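Local coordinates for mitogen-activated protein kinase, putative (Map kinase-like protein) (Leishmania major, PDB 3PG1) that probably acts as an ATP-dependent protein serine/threonine kinase of the MAP kinase family, at residues 74-77 and 78-82; 118-121 and 122-126; 142-145 and 146-149; 251-255 and 256-260; 287-291 and 292-296. All blocks are in the same frame, centred on the assembly; numbering follows the deposited sequence.

Contact 1. Residues 74-77 and 78-82; sequences KRVL and REIRL
Four successive backbone bonds join residues 74-77 to 78-82 as one unbroken helix, from Arg78 N on Lys74 O (3.0 Å) to Arg81 N on Leu77 O (2.8 Å). The side chains spaced four apart then meet in pairs. Val76 and Ile80 lie alongside each other and point the same way, with CG1 of Val76 3.8 Å from CD1 of Ile80. Both side chains pack on Leu109 of strand 108-114, and Ile80 also reaches Leu111. On a second flank Leu77 crosses Arg81 at an angle, its CD1 4.0 Å from Arg81 CG. This flank is covered by helix 346-360, through Ile352 and Phe353. The polar end of Arg81 runs on to the carbonyl of His338 and a salt bridge with Glu356.

On another flank, Arg75 and Glu79 have opposite charges but do not pair closely. Arg75 NE stays 4.4 Å from Glu79 OE2; no N-H of the guanidinium points at this oxygen, and the two planes are 66° apart. Glu79 runs extended beyond CG. The position matches the C-helix of the protein kinase fold, whose glutamate pairs with the lysine of the neighbouring sheet in active kinases. Apolar packing on the sheet side and the Arg81 bonds thus hold the helix, while the ion pair of Glu79 OE1 with Lys52 is long and weak in this structure.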
loop_
_atom_site.group_PDB
_atom_site.type_symbol
_atom_site.label_atom_id
_atom_site.label_comp_id
_atom_site.label_asym_id
_atom_site.label_seq_id
_atom_site.Cartn_x
_atom_site.Cartn_y
_atom_site.Cartn_z
ATOM N N LYS A 74 2.374 16.825 -11.320
ATOM C CA LYS A 74 3.173 15.623 -11.582
ATOM C C LYS A 74 2.946 14.548 -10.513
ATOM O O LYS A 74 2.830 13.369 -10.854
ATOM C CB LYS A 74 4.671 15.972 -11.695
ATOM C CG LYS A 74 5.544 14.845 -12.251
ATOM C CD LYS A 74 6.712 15.368 -13.085
ATOM C CE LYS A 74 7.960 15.707 -12.294
ATOM N NZ LYS A 74 8.722 14.494 -11.888
ATOM N N ARG A 75 2.898 14.953 -9.231
ATOM C CA ARG A 75 2.662 14.054 -8.104
ATOM C C ARG A 75 1.297 13.354 -8.265
ATOM O O ARG A 75 1.219 12.132 -8.136
ATOM C CB ARG A 75 2.732 14.832 -6.776
ATOM C CG ARG A 75 2.237 14.046 -5.559
ATOM C CD ARG A 75 2.170 14.913 -4.316
ATOM N NE ARG A 75 2.746 14.236 -3.155
ATOM C CZ ARG A 75 4.044 14.215 -2.863
ATOM N NH1 ARG A 75 4.921 14.833 -3.648
ATOM N NH2 ARG A 75 4.478 13.569 -1.789
ATOM N N VAL A 76 0.235 14.133 -8.558
ATOM C CA VAL A 76 -1.124 13.601 -8.742
ATOM C C VAL A 76 -1.232 12.737 -10.023
ATOM O O VAL A 76 -1.883 11.691 -9.993
ATOM C CB VAL A 76 -2.236 14.692 -8.625
ATOM C CG1 VAL A 76 -3.617 14.051 -8.539
ATOM C CG2 VAL A 76 -2.012 15.564 -7.395
ATOM N N LEU A 77 -0.552 13.155 -11.124
ATOM C CA LEU A 77 -0.539 12.409 -12.384
ATOM C C LEU A 77 0.075 11.019 -12.167
ATOM O O LEU A 77 -0.466 10.032 -12.667
ATOM C CB LEU A 77 0.214 13.169 -13.496
ATOM C CG LEU A 77 0.215 12.495 -14.878
ATOM C CD1 LEU A 77 -1.201 12.268 -15.400
ATOM C CD2 LEU A 77 1.062 13.259 -15.869
ATOM N N ARG A 78 1.161 10.946 -11.375
ATOM C CA ARG A 78 1.802 9.668 -11.054
ATOM C C ARG A 78 0.877 8.760 -10.221
ATOM O O ARG A 78 0.783 7.566 -10.503
ATOM C CB ARG A 78 3.147 9.879 -10.356
ATOM C CG ARG A 78 3.992 8.596 -10.396
ATOM C CD ARG A 78 5.396 8.754 -9.852
ATOM N NE ARG A 78 6.175 7.529 -10.066
ATOM C CZ ARG A 78 6.154 6.469 -9.259
ATOM N NH1 ARG A 78 5.401 6.467 -8.165
ATOM N NH2 ARG A 78 6.893 5.403 -9.540
ATOM N N GLU A 79 0.166 9.329 -9.226
ATOM C CA GLU A 79 -0.765 8.556 -8.400
ATOM C C GLU A 79 -1.895 7.990 -9.273
ATOM O O GLU A 79 -2.322 6.856 -9.097
ATOM C CB GLU A 79 -1.378 9.446 -7.303
ATOM C CG GLU A 79 -0.394 9.931 -6.250
ATOM C CD GLU A 79 -1.004 10.704 -5.093
ATOM O OE1 GLU A 79 -2.252 10.807 -5.024
ATOM O OE2 GLU A 79 -0.229 11.193 -4.241
ATOM N N ILE A 80 -2.368 8.799 -10.220
ATOM C CA ILE A 80 -3.441 8.443 -11.143
ATOM C C ILE A 80 -3.011 7.401 -12.149
ATOM O O ILE A 80 -3.739 6.436 -12.374
ATOM C CB ILE A 80 -4.046 9.753 -11.759
ATOM C CG1 ILE A 80 -5.243 10.218 -10.943
ATOM C CG2 ILE A 80 -4.378 9.675 -13.261
ATOM C CD1 ILE A 80 -4.914 10.666 -9.533
ATOM N N ARG A 81 -1.858 7.608 -12.772
ATOM C CA ARG A 81 -1.308 6.668 -13.753
ATOM C C ARG A 81 -1.105 5.280 -13.125
ATOM O O ARG A 81 -1.418 4.283 -13.765
ATOM C CB ARG A 81 0.012 7.217 -14.343
ATOM C CG ARG A 81 -0.225 8.373 -15.365
ATOM C CD ARG A 81 0.708 8.326 -16.564
ATOM N NE ARG A 81 0.804 6.961 -17.081
ATOM C CZ ARG A 81 1.943 6.314 -17.292
ATOM N NH1 ARG A 81 3.108 6.933 -17.125
ATOM N NH2 ARG A 81 1.928 5.058 -17.707
ATOM N N LEU A 82 -0.631 5.226 -11.859
ATOM C CA LEU A 82 -0.414 3.974 -11.129
ATOM C C LEU A 82 -1.709 3.271 -10.843
ATOM O O LEU A 82 -1.778 2.056 -11.037
ATOM C CB LEU A 82 0.352 4.218 -9.827
ATOM C CG LEU A 82 1.848 4.099 -9.942
ATOM C CD1 LEU A 82 2.529 4.648 -8.721
ATOM C CD2 LEU A 82 2.250 2.651 -10.200
#

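Contact 2. Residues 118-121 and 122-126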
loop_
_atom_site.group_PDB
_atom_site.type_symbol
_atom_site.label_atom_id
_atom_site.label_comp_id
_atom_site.label_asym_id
_atom_site.label_seq_id
_atom_site.Cartn_x
_atom_site.Cartn_y
_atom_site.Cartn_z
ATOM N N THR A 118 -14.241 -2.480 5.260
ATOM C CA THR A 118 -13.306 -2.250 6.353
ATOM C C THR A 118 -11.874 -2.486 5.873
ATOM O O THR A 118 -11.627 -2.645 4.677
ATOM C CB THR A 118 -13.713 -3.149 7.571
ATOM O OG1 THR A 118 -12.984 -2.752 8.720
ATOM C CG2 THR A 118 -13.522 -4.659 7.322
ATOM N N ASP A 119 -10.937 -2.464 6.805
ATOM C CA ASP A 119 -9.543 -2.773 6.533
ATOM C C ASP A 119 -9.096 -3.836 7.530
ATOM O O ASP A 119 -9.823 -4.135 8.480
ATOM C CB ASP A 119 -8.652 -1.515 6.529
ATOM C CG ASP A 119 -8.689 -0.701 7.802
ATOM O OD1 ASP A 119 -9.116 0.461 7.744
ATOM O OD2 ASP A 119 -8.236 -1.204 8.839
ATOM N N LEU A 120 -7.928 -4.434 7.289
ATOM C CA LEU A 120 -7.387 -5.499 8.123
ATOM C C LEU A 120 -6.968 -5.040 9.513
ATOM O O LEU A 120 -7.108 -5.814 10.460
ATOM C CB LEU A 120 -6.252 -6.184 7.403
ATOM C CG LEU A 120 -5.772 -7.524 7.965
ATOM C CD1 LEU A 120 -6.863 -8.590 7.902
ATOM C CD2 LEU A 120 -4.523 -7.983 7.212
ATOM N N ALA A 121 -6.518 -3.779 9.655
ATOM C CA ALA A 121 -6.144 -3.218 10.974
ATOM C C ALA A 121 -7.361 -3.234 11.921
ATOM O O ALA A 121 -7.234 -3.634 13.074
ATOM C CB ALA A 121 -5.608 -1.791 10.821
ATOM N N GLN A 122 -8.541 -2.862 11.412
ATOM C CA GLN A 122 -9.787 -2.865 12.173
ATOM C C GLN A 122 -10.200 -4.282 12.555
ATOM O O GLN A 122 -10.610 -4.515 13.694
ATOM C CB GLN A 122 -10.902 -2.146 11.403
ATOM C CG GLN A 122 -10.759 -0.624 11.377
ATOM C CD GLN A 122 -11.878 0.011 10.590
ATOM O OE1 GLN A 122 -11.789 0.199 9.375
ATOM N NE2 GLN A 122 -12.974 0.321 11.258
ATOM N N VAL A 123 -10.081 -5.229 11.610
ATOM C CA VAL A 123 -10.392 -6.650 11.819
ATOM C C VAL A 123 -9.486 -7.259 12.911
ATOM O O VAL A 123 -10.005 -7.813 13.897
ATOM C CB VAL A 123 -10.374 -7.431 10.484
ATOM C CG1 VAL A 123 -10.425 -8.939 10.710
ATOM C CG2 VAL A 123 -11.520 -6.980 9.593
ATOM N N ILE A 124 -8.156 -7.060 12.782
ATOM C CA ILE A 124 -7.171 -7.550 13.765
ATOM C C ILE A 124 -7.478 -7.035 15.178
ATOM O O ILE A 124 -7.391 -7.796 16.136
ATOM C CB ILE A 124 -5.693 -7.246 13.352
ATOM C CG1 ILE A 124 -5.260 -8.109 12.110
ATOM C CG2 ILE A 124 -4.701 -7.478 14.546
ATOM C CD1 ILE A 124 -3.983 -7.530 11.374
ATOM N N HIS A 125 -7.812 -5.756 15.300
ATOM C CA HIS A 125 -8.014 -5.157 16.606
ATOM C C HIS A 125 -9.379 -5.350 17.247
ATOM O O HIS A 125 -9.536 -5.105 18.445
ATOM C CB HIS A 125 -7.461 -3.733 16.633
ATOM C CG HIS A 125 -5.968 -3.731 16.472
ATOM N ND1 HIS A 125 -5.368 -3.756 15.207
ATOM C CD2 HIS A 125 -5.000 -3.808 17.415
ATOM C CE1 HIS A 125 -4.063 -3.808 15.432
ATOM N NE2 HIS A 125 -3.791 -3.839 16.746
ATOM N N ASP A 126 -10.340 -5.883 16.478
ATOM C CA ASP A 126 -11.667 -6.181 16.982
ATOM C C ASP A 126 -11.630 -7.544 17.673
ATOM O O ASP A 126 -11.668 -8.579 17.015
ATOM C CB ASP A 126 -12.722 -6.151 15.856
ATOM C CG ASP A 126 -14.169 -6.056 16.344
ATOM O OD1 ASP A 126 -15.078 -5.904 15.491
ATOM O OD2 ASP A 126 -14.388 -6.100 17.573
#
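Leu120 and Ile124 form the tight side of this first helical turn, with Leu120 CG 3.8 Å from Ile124 CD1. Ile124 N donates to Leu120 O at 2.8 Å. Both side chains are buried. Leu120 is covered by Phe139 and Ile143 of helix 133-152, and both reach helix 214-229, at Val223 for Leu120 and Met227 for Ile124. Val123 is also buried, against Ile129 and Ile131. Its CG2 meets the methyl CG2 of Thr118 at 3.8 Å, across the start of the helix.

Thr118 and Asp119 belong to a short strand that pairs with strand 165-167, so the chain passes directly from sheet to helix. Helix 120-125 corresponds to the D-helix at the start of the kinase C-lobe. Asp119 is the N-cap. Its CG stands between the backbone N and the carbonyl carbon (chi1 57°), which brings OD2 within 3.1 Å of Gln122 N for a capping bond. The Thr118 and Val123 methyls, on the residue before the cap and the fourth after it, form a hydrophobic staple. The next backbone link, Val123 N to Asp119 O, is weak at 3.3 Å.

The solvent side is looser. Gln122 is exposed and lies across Thr118 and Asp119, but its amide orientation is uncertain. His125 is exposed too, yet its ring is held. ND1 donates to Ala121 O at 2.8 Å, with the oxygen in the ring plane, and this bond restrains the rotation of the imidazole. The same oxygen also takes the routine backbone bond from His125 N at 3.1 Å.

Contact 3. Residues 142-145 and 146-149; sequences HILL and GLHV
Backbone hydrogen bonds carry most of this contact between residues 142-145 and 146-149. Gly146 N donates to His142 O at 3.0 Å, and Leu147 N to Ile143 O at 3.1 Å. His148 N reaches Leu144 O at 2.8 Å, and Val149 N reaches Leu145 O at 3.0 Å. These are regular alpha-helical bonds.

Apolar contact across the segments is sparse. Leu144 CD2 lies 4.1 Å from Leu147 CD1, but Leu144 has two conformers and that approach is tentative.

Other side-chain carbons rest on carbonyl oxygens. Leu147 bends back along the helix, its CG beside the backbone N (chi1 -70°), so that CG lies 3.5 Å from Ile143 O. Val149 places CG2 3.2 Å from Leu145 O.

The imidazoles find their partners outside the two segments. His148 is buried, and its CG lies anti to the backbone N (chi1 -174°), which carries the ring away to Thr311 at ND1 and, weakly, to the Leu329 carbonyl at NE2. His142 ND1 is bonded to Asn90.

The stretch is the middle of helix 133-152, the long E-helix of the kinase C-lobe. Leu147 and Ile143 face helix 214-229 and strand 173-175. Leu144 and Leu145 pack on helix 311-315.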
loop_
_atom_site.group_PDB
_atom_site.type_symbol
_atom_site.label_atom_id
_atom_site.label_comp_id
_atom_site.label_asym_id
_atom_site.label_seq_id
_atom_site.Cartn_x
_atom_site.Cartn_y
_atom_site.Cartn_z
ATOM N N HIS A 142 -4.173 -13.808 -0.856
ATOM C CA HIS A 142 -4.609 -12.641 -1.625
ATOM C C HIS A 142 -3.703 -11.432 -1.443
ATOM O O HIS A 142 -3.445 -10.696 -2.409
ATOM C CB HIS A 142 -6.083 -12.341 -1.335
ATOM C CG HIS A 142 -7.014 -13.357 -1.940
ATOM N ND1 HIS A 142 -7.711 -13.088 -3.107
ATOM C CD2 HIS A 142 -7.289 -14.624 -1.553
ATOM C CE1 HIS A 142 -8.401 -14.187 -3.382
ATOM N NE2 HIS A 142 -8.177 -15.141 -2.480
ATOM N N ILE A 143 -3.191 -11.239 -0.214
ATOM C CA ILE A 143 -2.206 -10.167 0.044
ATOM C C ILE A 143 -0.975 -10.407 -0.825
ATOM O O ILE A 143 -0.484 -9.463 -1.449
ATOM C CB ILE A 143 -1.798 -10.064 1.560
ATOM C CG1 ILE A 143 -2.968 -9.547 2.452
ATOM C CG2 ILE A 143 -0.511 -9.215 1.771
ATOM C CD1 ILE A 143 -2.826 -9.938 3.972
ATOM N N LEU A 144 -0.450 -11.656 -0.849
ATOM C CA LEU A 144 0.764 -11.930 -1.632
ATOM C C LEU A 144 0.520 -11.866 -3.136
ATOM O O LEU A 144 1.414 -11.480 -3.871
ATOM C CB LEU A 144 1.408 -13.256 -1.227
ATOM C CG LEU A 144 2.099 -13.212 0.149
ATOM C CD1 LEU A 144 2.422 -14.631 0.649
ATOM C CD2 LEU A 144 3.393 -12.322 0.092
ATOM N N LEU A 145 -0.685 -12.224 -3.583
ATOM C CA LEU A 145 -1.030 -12.101 -5.020
ATOM C C LEU A 145 -1.077 -10.611 -5.406
ATOM O O LEU A 145 -0.573 -10.253 -6.451
ATOM C CB LEU A 145 -2.378 -12.770 -5.346
ATOM C CG LEU A 145 -2.348 -14.293 -5.491
ATOM C CD1 LEU A 145 -3.763 -14.838 -5.717
ATOM C CD2 LEU A 145 -1.393 -14.756 -6.650
ATOM N N GLY A 146 -1.623 -9.749 -4.542
ATOM C CA GLY A 146 -1.632 -8.323 -4.860
ATOM C C GLY A 146 -0.198 -7.800 -4.938
ATOM O O GLY A 146 0.137 -7.085 -5.872
ATOM N N LEU A 147 0.684 -8.200 -3.996
ATOM C CA LEU A 147 2.109 -7.796 -4.069
ATOM C C LEU A 147 2.782 -8.362 -5.313
ATOM O O LEU A 147 3.482 -7.634 -6.010
ATOM C CB LEU A 147 2.844 -8.269 -2.834
ATOM C CG LEU A 147 2.514 -7.589 -1.502
ATOM C CD1 LEU A 147 3.351 -8.235 -0.378
ATOM C CD2 LEU A 147 2.750 -6.082 -1.586
ATOM N N HIS A 148 2.507 -9.648 -5.647
ATOM C CA HIS A 148 3.088 -10.286 -6.833
ATOM C C HIS A 148 2.730 -9.447 -8.084
ATOM O O HIS A 148 3.586 -9.214 -8.909
ATOM C CB HIS A 148 2.538 -11.732 -7.010
ATOM C CG HIS A 148 3.221 -12.470 -8.147
ATOM N ND1 HIS A 148 4.543 -12.893 -8.042
ATOM C CD2 HIS A 148 2.717 -12.888 -9.341
ATOM C CE1 HIS A 148 4.834 -13.458 -9.216
ATOM N NE2 HIS A 148 3.747 -13.531 -9.995
ATOM N N VAL A 149 1.465 -9.024 -8.212
ATOM C CA VAL A 149 0.971 -8.246 -9.352
ATOM C C VAL A 149 1.720 -6.890 -9.406
ATOM O O VAL A 149 2.207 -6.496 -10.473
ATOM C CB VAL A 149 -0.595 -8.101 -9.335
ATOM C CG1 VAL A 149 -1.082 -7.184 -10.478
ATOM C CG2 VAL A 149 -1.247 -9.482 -9.454
#

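Contact 4. Residues 251-255 and 256-260; sequences GTPKI and EDVVM
The carboxylate of Asp257 is joined to Lys254 through a water. The water accepts from Lys254 N at 2.7 Å and donates to Asp257 OD2 at 2.7 Å. The same oxygen forms a salt bridge with Arg307. The other carboxylate, that of Glu256, bends back at chi2 (91°), with CG2 of Ile255 near OE2. Its approach to the Lys254 side chain, including the long ion pair from OE2 to NZ at 4.0 Å, is doubtful because Lys254 has two conformers. The puckered ring of Pro253 meets Val258 CG2 through CG, at 3.6 Å.

Residues 251-260 follow helix 239-250, the G-helix, consistent with the start of the MAP kinase insert. Lys254 is the N-cap of helix 255-260. Its carbonyl oxygen takes Val258 N at 3.2 Å and a weak bond from Asp257 N. The Pro253-Val258 pair, just before the cap and four residues after it, is a hydrophobic staple. Ile255 adds a second apolar pair, with CD1 3.9 Å from Val259 CG1.

The start of this surface helix is thus joined by an apolar staple and a water bridge. The negative charge of Asp257 would probably interact favourably with the helix dipole, and Arg307 would partly balance it.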
loop_
_atom_site.group_PDB
_atom_site.type_symbol
_atom_site.label_atom_id
_atom_site.label_comp_id
_atom_site.label_asym_id
_atom_site.label_seq_id
_atom_site.Cartn_x
_atom_site.Cartn_y
_atom_site.Cartn_z
ATOM N N GLY A 251 17.583 -13.103 15.299
ATOM C CA GLY A 251 18.976 -13.410 15.577
ATOM C C GLY A 251 19.879 -12.371 14.956
ATOM O O GLY A 251 19.510 -11.691 13.989
ATOM N N THR A 252 21.055 -12.234 15.536
ATOM C CA THR A 252 22.057 -11.251 15.139
ATOM C C THR A 252 22.503 -11.475 13.681
ATOM O O THR A 252 23.027 -12.538 13.375
ATOM C CB THR A 252 23.221 -11.297 16.144
ATOM O OG1 THR A 252 22.718 -11.008 17.452
ATOM C CG2 THR A 252 24.348 -10.336 15.785
ATOM N N PRO A 253 22.320 -10.499 12.773
ATOM C CA PRO A 253 22.811 -10.687 11.399
ATOM C C PRO A 253 24.326 -10.509 11.331
ATOM O O PRO A 253 24.893 -9.879 12.222
ATOM C CB PRO A 253 22.107 -9.553 10.632
ATOM C CG PRO A 253 21.981 -8.468 11.650
ATOM C CD PRO A 253 21.683 -9.175 12.941
ATOM N N LYS A 254 24.989 -11.047 10.285
ATOM C CA LYS A 254 26.440 -10.862 10.124
ATOM C C LYS A 254 26.684 -9.376 9.875
ATOM O O LYS A 254 25.906 -8.750 9.136
ATOM C CB LYS A 254 26.955 -11.663 8.923
ATOM C CG LYS A 254 27.520 -13.040 9.256
ATOM C CD LYS A 254 28.818 -13.337 8.473
ATOM C CE LYS A 254 28.668 -13.412 6.963
ATOM N NZ LYS A 254 29.959 -13.718 6.288
ATOM N N ILE A 255 27.747 -8.794 10.484
ATOM C CA ILE A 255 28.064 -7.365 10.300
ATOM C C ILE A 255 28.261 -7.025 8.814
ATOM O O ILE A 255 27.847 -5.951 8.369
ATOM C CB ILE A 255 29.237 -6.837 11.203
ATOM C CG1 ILE A 255 29.557 -5.323 10.975
ATOM C CG2 ILE A 255 30.509 -7.667 11.027
ATOM C CD1 ILE A 255 28.317 -4.248 11.153
ATOM N N GLU A 256 28.840 -7.970 8.050
ATOM C CA GLU A 256 29.061 -7.800 6.611
ATOM C C GLU A 256 27.746 -7.597 5.889
ATOM O O GLU A 256 27.667 -6.743 5.000
ATOM C CB GLU A 256 29.873 -8.967 6.025
ATOM C CG GLU A 256 31.284 -9.063 6.598
ATOM C CD GLU A 256 31.483 -9.932 7.829
ATOM O OE1 GLU A 256 32.658 -10.154 8.209
ATOM O OE2 GLU A 256 30.477 -10.391 8.418
ATOM N N ASP A 257 26.672 -8.289 6.350
ATOM C CA ASP A 257 25.339 -8.123 5.767
ATOM C C ASP A 257 24.701 -6.798 6.173
ATOM O O ASP A 257 24.044 -6.171 5.355
ATOM C CB ASP A 257 24.432 -9.336 6.075
ATOM C CG ASP A 257 24.871 -10.656 5.424
ATOM O OD1 ASP A 257 25.742 -10.624 4.518
ATOM O OD2 ASP A 257 24.319 -11.705 5.789
ATOM N N VAL A 258 24.947 -6.313 7.384
ATOM C CA VAL A 258 24.415 -5.022 7.820
ATOM C C VAL A 258 25.000 -3.880 6.963
ATOM O O VAL A 258 24.258 -3.009 6.502
ATOM C CB VAL A 258 24.629 -4.810 9.332
ATOM C CG1 VAL A 258 24.208 -3.420 9.789
ATOM C CG2 VAL A 258 23.908 -5.877 10.133
ATOM N N VAL A 259 26.316 -3.898 6.732
ATOM C CA VAL A 259 26.948 -2.833 5.952
ATOM C C VAL A 259 26.458 -2.786 4.532
ATOM O O VAL A 259 26.272 -1.695 4.021
ATOM C CB VAL A 259 28.482 -2.613 6.136
ATOM C CG1 VAL A 259 28.978 -3.065 7.505
ATOM C CG2 VAL A 259 29.294 -3.223 5.009
ATOM N N MET A 260 26.121 -3.952 3.929
ATOM C CA MET A 260 25.553 -3.969 2.584
ATOM C C MET A 260 24.138 -3.346 2.459
ATOM O O MET A 260 23.770 -2.958 1.362
ATOM C CB MET A 260 25.427 -5.403 2.034
ATOM C CG MET A 260 26.726 -6.095 1.866
ATOM S SD MET A 260 26.399 -7.742 1.128
ATOM C CE MET A 260 27.954 -8.298 1.098
HETATM O O HOH W 1 23.467 -12.191 8.314
#

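Contact 5. Residues 287-291 and 292-296; sequences PTADP and VALDL
Asp290 meets the backbone of the next turn with a single carboxylate oxygen. OD1 accepts a nearly straight bond from Ala293 N at 3.1 Å, and is met nearly along its C-O bond. The same oxygen takes a weak bond from Val292 N at 3.2 Å, with a bent angle of 125° at the hydrogen. The side chain reaches both because a chi1 of 77° folds the carboxylate back over the first turn. Pro291 comes first in the helix and has no N-H to offer, so it needs no acceptor there.

Main-chain bonds take over from the next residues. Leu294 N donates to Asp290 O at 3.0 Å, and Asp295 N to Pro291 O at 3.1 Å. Asp290 thus serves the helix with both its side chain and its carbonyl. The carboxylate of Asp295 leads away from this turn, where OD2 is satisfied by Lys299 and His317.

A small apolar cluster of Ala289, Ala293 and Leu294 flanks the cap. CB of Ala289 lies 3.9 Å from Leu294 CD2 and 4.0 Å from Ala293 CB. Phe228 of helix 214-229 covers both alanines, while Leu294 continues to Trp282. Asp290 followed by Pro291 is an N-cap with proline in the first turn, and Ala289 with Leu294 makes the hydrophobic staple beside it. Together they open helix 291-300, the H-helix of the kinase C-lobe.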
loop_
_atom_site.group_PDB
_atom_site.type_symbol
_atom_site.label_atom_id
_atom_site.label_comp_id
_atom_site.label_asym_id
_atom_site.label_seq_id
_atom_site.Cartn_x
_atom_site.Cartn_y
_atom_site.Cartn_z
ATOM N N PRO A 287 2.807 -18.175 18.797
ATOM C CA PRO A 287 2.354 -19.446 19.386
ATOM C C PRO A 287 1.223 -20.215 18.730
ATOM O O PRO A 287 1.189 -21.454 18.823
ATOM C CB PRO A 287 2.064 -19.098 20.872
ATOM C CG PRO A 287 2.054 -17.629 20.978
ATOM C CD PRO A 287 2.863 -17.093 19.806
ATOM N N THR A 288 0.280 -19.509 18.100
ATOM C CA THR A 288 -0.875 -20.172 17.479
ATOM C C THR A 288 -0.606 -20.574 16.015
ATOM O O THR A 288 -1.478 -21.180 15.398
ATOM C CB THR A 288 -2.143 -19.336 17.663
ATOM O OG1 THR A 288 -1.995 -18.111 16.927
ATOM C CG2 THR A 288 -2.458 -19.052 19.161
ATOM N N ALA A 289 0.589 -20.264 15.462
ATOM C CA ALA A 289 0.898 -20.685 14.084
ATOM C C ALA A 289 1.397 -22.124 14.085
ATOM O O ALA A 289 2.272 -22.457 14.891
ATOM C CB ALA A 289 1.961 -19.769 13.466
ATOM N N ASP A 290 0.861 -22.972 13.186
ATOM C CA ASP A 290 1.334 -24.344 13.039
ATOM C C ASP A 290 2.760 -24.380 12.398
ATOM O O ASP A 290 3.217 -23.336 11.929
ATOM C CB ASP A 290 0.293 -25.268 12.351
ATOM C CG ASP A 290 0.089 -25.189 10.847
ATOM O OD1 ASP A 290 1.003 -24.708 10.135
ATOM O OD2 ASP A 290 -0.934 -25.702 10.371
ATOM N N PRO A 291 3.484 -25.533 12.388
ATOM C CA PRO A 291 4.868 -25.529 11.847
ATOM C C PRO A 291 5.079 -25.065 10.413
ATOM O O PRO A 291 6.098 -24.450 10.118
ATOM C CB PRO A 291 5.346 -26.970 12.071
ATOM C CG PRO A 291 4.514 -27.442 13.295
ATOM C CD PRO A 291 3.151 -26.847 13.002
ATOM N N VAL A 292 4.119 -25.319 9.546
ATOM C CA VAL A 292 4.188 -24.944 8.126
ATOM C C VAL A 292 4.062 -23.417 7.993
ATOM O O VAL A 292 4.809 -22.789 7.242
ATOM C CB VAL A 292 3.141 -25.693 7.267
ATOM C CG1 VAL A 292 3.316 -25.348 5.796
ATOM C CG2 VAL A 292 3.239 -27.223 7.482
ATOM N N ALA A 293 3.117 -22.846 8.730
ATOM C CA ALA A 293 2.905 -21.395 8.814
ATOM C C ALA A 293 4.157 -20.697 9.386
ATOM O O ALA A 293 4.581 -19.649 8.865
ATOM C CB ALA A 293 1.693 -21.114 9.695
ATOM N N LEU A 294 4.765 -21.282 10.454
ATOM C CA LEU A 294 5.963 -20.696 11.068
ATOM C C LEU A 294 7.146 -20.669 10.116
ATOM O O LEU A 294 7.907 -19.715 10.146
ATOM C CB LEU A 294 6.389 -21.441 12.338
ATOM C CG LEU A 294 5.596 -21.143 13.588
ATOM C CD1 LEU A 294 5.988 -22.131 14.690
ATOM C CD2 LEU A 294 5.793 -19.688 14.028
ATOM N N ASP A 295 7.328 -21.762 9.362
ATOM C CA ASP A 295 8.373 -21.936 8.371
ATOM C C ASP A 295 8.274 -20.807 7.336
ATOM O O ASP A 295 9.277 -20.172 7.035
ATOM C CB ASP A 295 8.261 -23.307 7.696
ATOM C CG ASP A 295 9.389 -23.521 6.707
ATOM O OD1 ASP A 295 10.540 -23.735 7.159
ATOM O OD2 ASP A 295 9.157 -23.324 5.492
ATOM N N LEU A 296 7.058 -20.513 6.842
ATOM C CA LEU A 296 6.910 -19.412 5.890
ATOM C C LEU A 296 7.181 -18.040 6.546
ATOM O O LEU A 296 7.945 -17.241 6.004
ATOM C CB LEU A 296 5.515 -19.443 5.233
ATOM C CG LEU A 296 5.184 -18.217 4.342
ATOM C CD1 LEU A 296 6.236 -18.074 3.153
ATOM C CD2 LEU A 296 3.728 -18.334 3.796
#

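How the contacts relate
The five contacts follow one another along the kinase domain without overlap. Contact 1 lies in the N-lobe, on helix 70-85 beside the five-stranded sheet. The other four belong to the C-lobe. Contacts 2 and 3 touch, where Leu120 CD2 meets Ile143 CD1 at 4.1 Å, so consecutive helices 120-125 and 133-152 pack together. Contact 5 comes within about 5 Å of contact 3 at the nearest atoms. Helix 214-229 packs against all three and ties them into one core. Contact 4 is peripheral: its centre is about 25 Å from that of contact 5 and about 37 Å from that of contact 1. Contacts 2, 4 and 5 are helix starts; contacts 1 and 3 are helix interiors.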